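Local coordinates for protein endo-1,4-beta-xylanase (Pseudoalteromonas haloplanktis, PDB 1H12) that hydrolyses internal beta-1,4 linkages of xylan as a cold-adapted endo-xylanase of glycoside hydrolase family 8, at residues L235-H248 with P252-I264. Numbering follows the deposited sequence. Where two conformers were deposited one is given.
Sequences LLKNHFTKVSGSPH and PTFLSRLDGSPVI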
loop_
_atom_site.group_PDB
_atom_site.type_symbol
_atom_site.label_atom_id
_atom_site.label_comp_id
_atom_site.label_asym_id
_atom_site.label_seq_id
_atom_site.Cartn_x
_atom_site.Cartn_y
_atom_site.Cartn_z
ATOM N N LEU A 235 -7.750 13.604 8.012
ATOM C CA LEU A 235 -6.637 14.061 7.183
ATOM C C LEU A 235 -6.968 13.868 5.701
ATOM O O LEU A 235 -6.754 14.773 4.891
ATOM C CB LEU A 235 -5.343 13.315 7.597
ATOM C CG LEU A 235 -4.055 13.589 6.829
ATOM C CD1 LEU A 235 -3.963 12.934 5.493
ATOM C CD2 LEU A 235 -3.763 15.043 6.715
ATOM N N LEU A 236 -7.435 12.678 5.349
ATOM C CA LEU A 236 -7.774 12.425 3.964
ATOM C C LEU A 236 -8.902 13.310 3.472
ATOM O O LEU A 236 -8.843 13.845 2.370
ATOM C CB LEU A 236 -8.080 10.944 3.720
ATOM C CG LEU A 236 -6.864 10.010 3.792
ATOM C CD1 LEU A 236 -7.324 8.584 3.692
ATOM C CD2 LEU A 236 -5.828 10.370 2.705
ATOM N N LYS A 237 -9.945 13.464 4.271
ATOM C CA LYS A 237 -11.029 14.380 3.895
ATOM C C LYS A 237 -10.512 15.767 3.668
ATOM O O LYS A 237 -10.880 16.428 2.693
ATOM C CB LYS A 237 -12.093 14.411 5.020
ATOM C CG LYS A 237 -12.912 13.268 5.187
ATOM C CD LYS A 237 -14.012 13.457 6.315
ATOM C CE LYS A 237 -13.613 12.663 7.535
ATOM N NZ LYS A 237 -13.518 11.187 7.202
ATOM N N ASN A 238 -9.690 16.243 4.570
ATOM C CA ASN A 238 -9.120 17.584 4.444
ATOM C C ASN A 238 -8.246 17.698 3.208
ATOM O O ASN A 238 -8.283 18.708 2.503
ATOM C CB ASN A 238 -8.344 17.947 5.706
ATOM C CG ASN A 238 -9.220 18.232 6.908
ATOM O OD1 ASN A 238 -10.435 18.467 6.766
ATOM N ND2 ASN A 238 -8.597 18.248 8.110
ATOM N N HIS A 239 -7.409 16.682 2.969
ATOM C CA HIS A 239 -6.558 16.697 1.786
ATOM C C HIS A 239 -7.387 16.752 0.523
ATOM O O HIS A 239 -7.091 17.542 -0.386
ATOM C CB HIS A 239 -5.671 15.446 1.814
ATOM C CG HIS A 239 -4.600 15.441 0.764
ATOM N ND1 HIS A 239 -3.599 16.374 0.718
ATOM C CD2 HIS A 239 -4.400 14.624 -0.289
ATOM C CE1 HIS A 239 -2.807 16.079 -0.337
ATOM N NE2 HIS A 239 -3.279 15.028 -0.976
ATOM N N PHE A 240 -8.416 15.942 0.443
ATOM C CA PHE A 240 -9.277 15.952 -0.730
ATOM C C PHE A 240 -10.006 17.264 -0.907
ATOM O O PHE A 240 -10.237 17.692 -2.035
ATOM C CB PHE A 240 -10.170 14.710 -0.793
ATOM C CG PHE A 240 -9.440 13.523 -1.356
ATOM C CD1 PHE A 240 -9.196 13.457 -2.707
ATOM C CD2 PHE A 240 -8.969 12.472 -0.537
ATOM C CE1 PHE A 240 -8.502 12.402 -3.254
ATOM C CE2 PHE A 240 -8.288 11.420 -1.085
ATOM C CZ PHE A 240 -8.043 11.399 -2.439
ATOM N N THR A 241 -10.392 17.922 0.165
ATOM C CA THR A 241 -10.964 19.263 0.067
ATOM C C THR A 241 -9.933 20.220 -0.511
ATOM O O THR A 241 -10.248 21.018 -1.383
ATOM C CB THR A 241 -11.440 19.722 1.443
ATOM O OG1 THR A 241 -12.487 18.861 1.925
ATOM C CG2 THR A 241 -11.972 21.175 1.418
ATOM N N LYS A 242 -8.725 20.160 -0.028
ATOM C CA LYS A 242 -7.670 21.071 -0.448
ATOM C C LYS A 242 -7.231 20.842 -1.866
ATOM O O LYS A 242 -6.843 21.810 -2.527
ATOM C CB LYS A 242 -6.478 21.029 0.505
ATOM C CG LYS A 242 -6.803 21.502 1.920
ATOM C CD LYS A 242 -6.491 22.744 2.166
ATOM C CE LYS A 242 -6.418 23.038 3.743
ATOM N NZ LYS A 242 -5.598 24.317 3.673
ATOM N N VAL A 243 -7.311 19.608 -2.379
ATOM C CA VAL A 243 -6.936 19.379 -3.773
ATOM C C VAL A 243 -8.091 19.517 -4.767
ATOM O O VAL A 243 -7.876 19.402 -5.959
ATOM C CB VAL A 243 -6.190 18.045 -3.999
ATOM C CG1 VAL A 243 -4.930 17.999 -3.182
ATOM C CG2 VAL A 243 -7.061 16.825 -3.770
ATOM N N SER A 244 -9.293 19.770 -4.235
ATOM C CA SER A 244 -10.425 19.940 -5.175
ATOM C C SER A 244 -10.325 21.216 -5.967
ATOM O O SER A 244 -9.956 22.253 -5.472
ATOM C CB SER A 244 -11.730 19.938 -4.353
ATOM O OG SER A 244 -12.852 20.110 -5.196
ATOM N N GLY A 245 -10.673 21.115 -7.237
ATOM C CA GLY A 245 -10.682 22.298 -8.126
ATOM C C GLY A 245 -9.307 22.898 -8.256
ATOM O O GLY A 245 -8.246 22.276 -8.009
ATOM N N SER A 246 -9.253 24.164 -8.645
ATOM C CA SER A 246 -7.993 24.827 -8.801
ATOM C C SER A 246 -7.298 25.001 -7.492
ATOM O O SER A 246 -7.980 25.367 -6.533
ATOM C CB SER A 246 -8.239 26.221 -9.448
ATOM O OG SER A 246 -7.027 26.846 -9.682
ATOM N N PRO A 247 -5.974 24.845 -7.379
ATOM C CA PRO A 247 -5.047 24.528 -8.476
ATOM C C PRO A 247 -4.616 23.096 -8.607
ATOM O O PRO A 247 -3.873 22.787 -9.551
ATOM C CB PRO A 247 -3.833 25.386 -8.081
ATOM C CG PRO A 247 -3.790 25.240 -6.567
ATOM C CD PRO A 247 -5.206 25.267 -6.163
ATOM N N HIS A 248 -5.035 22.217 -7.699
ATOM C CA HIS A 248 -4.547 20.832 -7.721
ATOM C C HIS A 248 -5.395 19.892 -8.569
ATOM O O HIS A 248 -4.964 18.781 -8.897
ATOM C CB HIS A 248 -4.404 20.284 -6.298
ATOM C CG HIS A 248 -3.427 21.052 -5.479
ATOM N ND1 HIS A 248 -2.078 20.951 -5.682
ATOM C CD2 HIS A 248 -3.610 21.950 -4.470
ATOM C CE1 HIS A 248 -1.472 21.797 -4.848
ATOM N NE2 HIS A 248 -2.381 22.408 -4.095
ATOM N N PRO A 252 -4.759 13.729 -5.359
ATOM C CA PRO A 252 -3.989 13.854 -4.143
ATOM C C PRO A 252 -2.491 13.912 -4.447
ATOM O O PRO A 252 -2.069 13.575 -5.558
ATOM C CB PRO A 252 -4.370 12.589 -3.383
ATOM C CG PRO A 252 -4.558 11.575 -4.497
ATOM C CD PRO A 252 -5.220 12.354 -5.621
ATOM N N THR A 253 -1.704 14.323 -3.442
ATOM C CA THR A 253 -0.296 14.611 -3.653
ATOM C C THR A 253 0.614 13.705 -2.818
ATOM O O THR A 253 0.177 13.032 -1.882
ATOM C CB THR A 253 0.028 16.085 -3.441
ATOM O OG1 THR A 253 -0.080 16.446 -2.062
ATOM C CG2 THR A 253 -0.926 16.963 -4.233
ATOM N N PHE A 254 1.880 13.729 -3.180
ATOM C CA PHE A 254 2.949 13.001 -2.518
ATOM C C PHE A 254 3.018 13.294 -1.019
ATOM O O PHE A 254 2.999 12.400 -0.184
ATOM C CB PHE A 254 4.256 13.356 -3.254
ATOM C CG PHE A 254 5.521 12.892 -2.617
ATOM C CD1 PHE A 254 5.620 11.725 -1.862
ATOM C CD2 PHE A 254 6.681 13.649 -2.788
ATOM C CE1 PHE A 254 6.848 11.352 -1.288
ATOM C CE2 PHE A 254 7.892 13.294 -2.224
ATOM C CZ PHE A 254 7.964 12.164 -1.474
ATOM N N LEU A 255 3.130 14.589 -0.677
ATOM C CA LEU A 255 3.319 15.028 0.684
ATOM C C LEU A 255 2.247 16.033 1.079
ATOM O O LEU A 255 1.748 16.802 0.255
ATOM C CB LEU A 255 4.705 15.670 0.883
ATOM C CG LEU A 255 5.874 14.707 0.726
ATOM C CD1 LEU A 255 7.181 15.458 0.779
ATOM C CD2 LEU A 255 5.854 13.604 1.783
ATOM N N SER A 256 1.917 16.036 2.381
ATOM C CA SER A 256 0.927 16.904 2.941
ATOM C C SER A 256 1.321 17.357 4.328
ATOM O O SER A 256 1.963 16.601 5.094
ATOM C CB SER A 256 -0.418 16.133 3.059
ATOM O OG SER A 256 -1.478 16.899 3.596
ATOM N N ARG A 257 0.893 18.538 4.710
ATOM C CA ARG A 257 0.924 18.938 6.104
ATOM C C ARG A 257 -0.176 18.234 6.873
ATOM O O ARG A 257 -1.054 17.589 6.290
ATOM C CB ARG A 257 0.782 20.483 6.219
ATOM C CG ARG A 257 1.845 21.191 5.427
ATOM C CD ARG A 257 3.208 20.782 5.901
ATOM N NE ARG A 257 4.300 21.601 5.351
ATOM C CZ ARG A 257 5.551 21.429 5.666
ATOM N NH1 ARG A 257 5.907 20.471 6.516
ATOM N NH2 ARG A 257 6.501 22.184 5.144
ATOM N N LEU A 258 -0.166 18.356 8.203
ATOM C CA LEU A 258 -1.116 17.621 9.038
ATOM C C LEU A 258 -2.525 18.125 8.944
ATOM O O LEU A 258 -3.437 17.441 9.330
ATOM C CB LEU A 258 -0.596 17.534 10.460
ATOM C CG LEU A 258 0.722 16.832 10.650
ATOM C CD1 LEU A 258 0.970 16.576 12.118
ATOM C CD2 LEU A 258 0.962 15.616 9.873
ATOM N N ASP A 259 -2.724 19.317 8.355
ATOM C CA ASP A 259 -4.044 19.861 8.065
ATOM C C ASP A 259 -4.565 19.444 6.679
ATOM O O ASP A 259 -5.631 19.921 6.251
ATOM C CB ASP A 259 -4.091 21.356 8.267
ATOM C CG ASP A 259 -3.325 22.093 7.259
ATOM O OD1 ASP A 259 -2.605 21.523 6.395
ATOM O OD2 ASP A 259 -3.307 23.357 7.305
ATOM N N GLY A 260 -3.809 18.638 5.954
ATOM C CA GLY A 260 -4.157 18.193 4.622
ATOM C C GLY A 260 -3.625 19.045 3.502
ATOM O O GLY A 260 -3.835 18.711 2.323
ATOM N N SER A 261 -2.955 20.147 3.801
ATOM C CA SER A 261 -2.465 21.018 2.763
ATOM C C SER A 261 -1.324 20.358 1.997
ATOM O O SER A 261 -0.325 19.964 2.609
ATOM C CB SER A 261 -1.891 22.330 3.361
ATOM O OG SER A 261 -2.885 23.059 4.023
ATOM N N PRO A 262 -1.395 20.253 0.675
ATOM C CA PRO A 262 -0.225 19.778 -0.073
ATOM C C PRO A 262 1.019 20.554 0.275
ATOM O O PRO A 262 0.988 21.788 0.376
ATOM C CB PRO A 262 -0.638 19.955 -1.528
ATOM C CG PRO A 262 -2.148 19.833 -1.488
ATOM C CD PRO A 262 -2.549 20.522 -0.212
ATOM N N VAL A 263 2.142 19.863 0.340
ATOM C CA VAL A 263 3.424 20.493 0.454
ATOM C C VAL A 263 3.827 20.989 -0.928
ATOM O O VAL A 263 3.761 20.257 -1.889
ATOM C CB VAL A 263 4.452 19.508 0.982
ATOM C CG1 VAL A 263 5.876 20.028 0.825
ATOM C CG2 VAL A 263 4.162 19.153 2.415
ATOM N N ILE A 264 4.241 22.275 -1.010
ATOM C CA ILE A 264 4.571 22.878 -2.286
ATOM C C ILE A 264 6.088 22.860 -2.481
ATOM O O ILE A 264 6.822 23.480 -1.694
ATOM C CB ILE A 264 3.965 24.312 -2.382
ATOM C CG1 ILE A 264 2.476 24.304 -2.131
ATOM C CG2 ILE A 264 4.299 24.921 -3.717
ATOM C CD1 ILE A 264 1.640 23.392 -2.971
HETATM O O HOH W 1 -6.200 16.879 9.207
#
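The imidazole of H239 is held by main-chain groups at both of its nitrogens. H239 ND1 donates to G260 O (2.8 Å), and H239 NE2 accepts from T253 N (3.0 Å) in a bond of 162° lying almost exactly in the ring plane. With CG anti to the backbone N (chi1 -171°), the ring reaches from the last turns of helix 219-243 into the loop that returns after it. P252 CB meets the rim of the ring, and V243 CG1 lies over one face.

G260 closes a type I turn from R257, and its CA comes within 4.0 Å of H239 CA. A side chain here would run into the helix backbone at N238 and H239, and the positive phi also favours glycine. L235 CD2 packs against the turn, nearest L258 O and G260 N, while a water joins N238 ND2 to L258 O. On the outer side, the bent chain of K242 brings NZ to S261 OG at 3.0 Å; that hydroxyl and the S261 amide both bind D259 OD1 from the same face of the carboxylate, the hydrogen bond from S261 N closing an Asx turn.

Further along, P262 CG makes a CH-pi contact with one face of H248, 3.9 Å from its centroid, and also touches V243 CG1. F240 meets P252 and carries the contact inward to helix 283-296, whereas N197 binds the R257 guanidinium and the L258 amide.

Replacing H239 with a leucine would probably leave the buried T253 amide and G260 carbonyl without these partners, weakening the hold on the returning loop. A donor at ND1 and an acceptor at NE2 are consistent with a neutral imidazole that carries its proton on ND1, and this ring ties two separated points of an irregular loop to one helical residue.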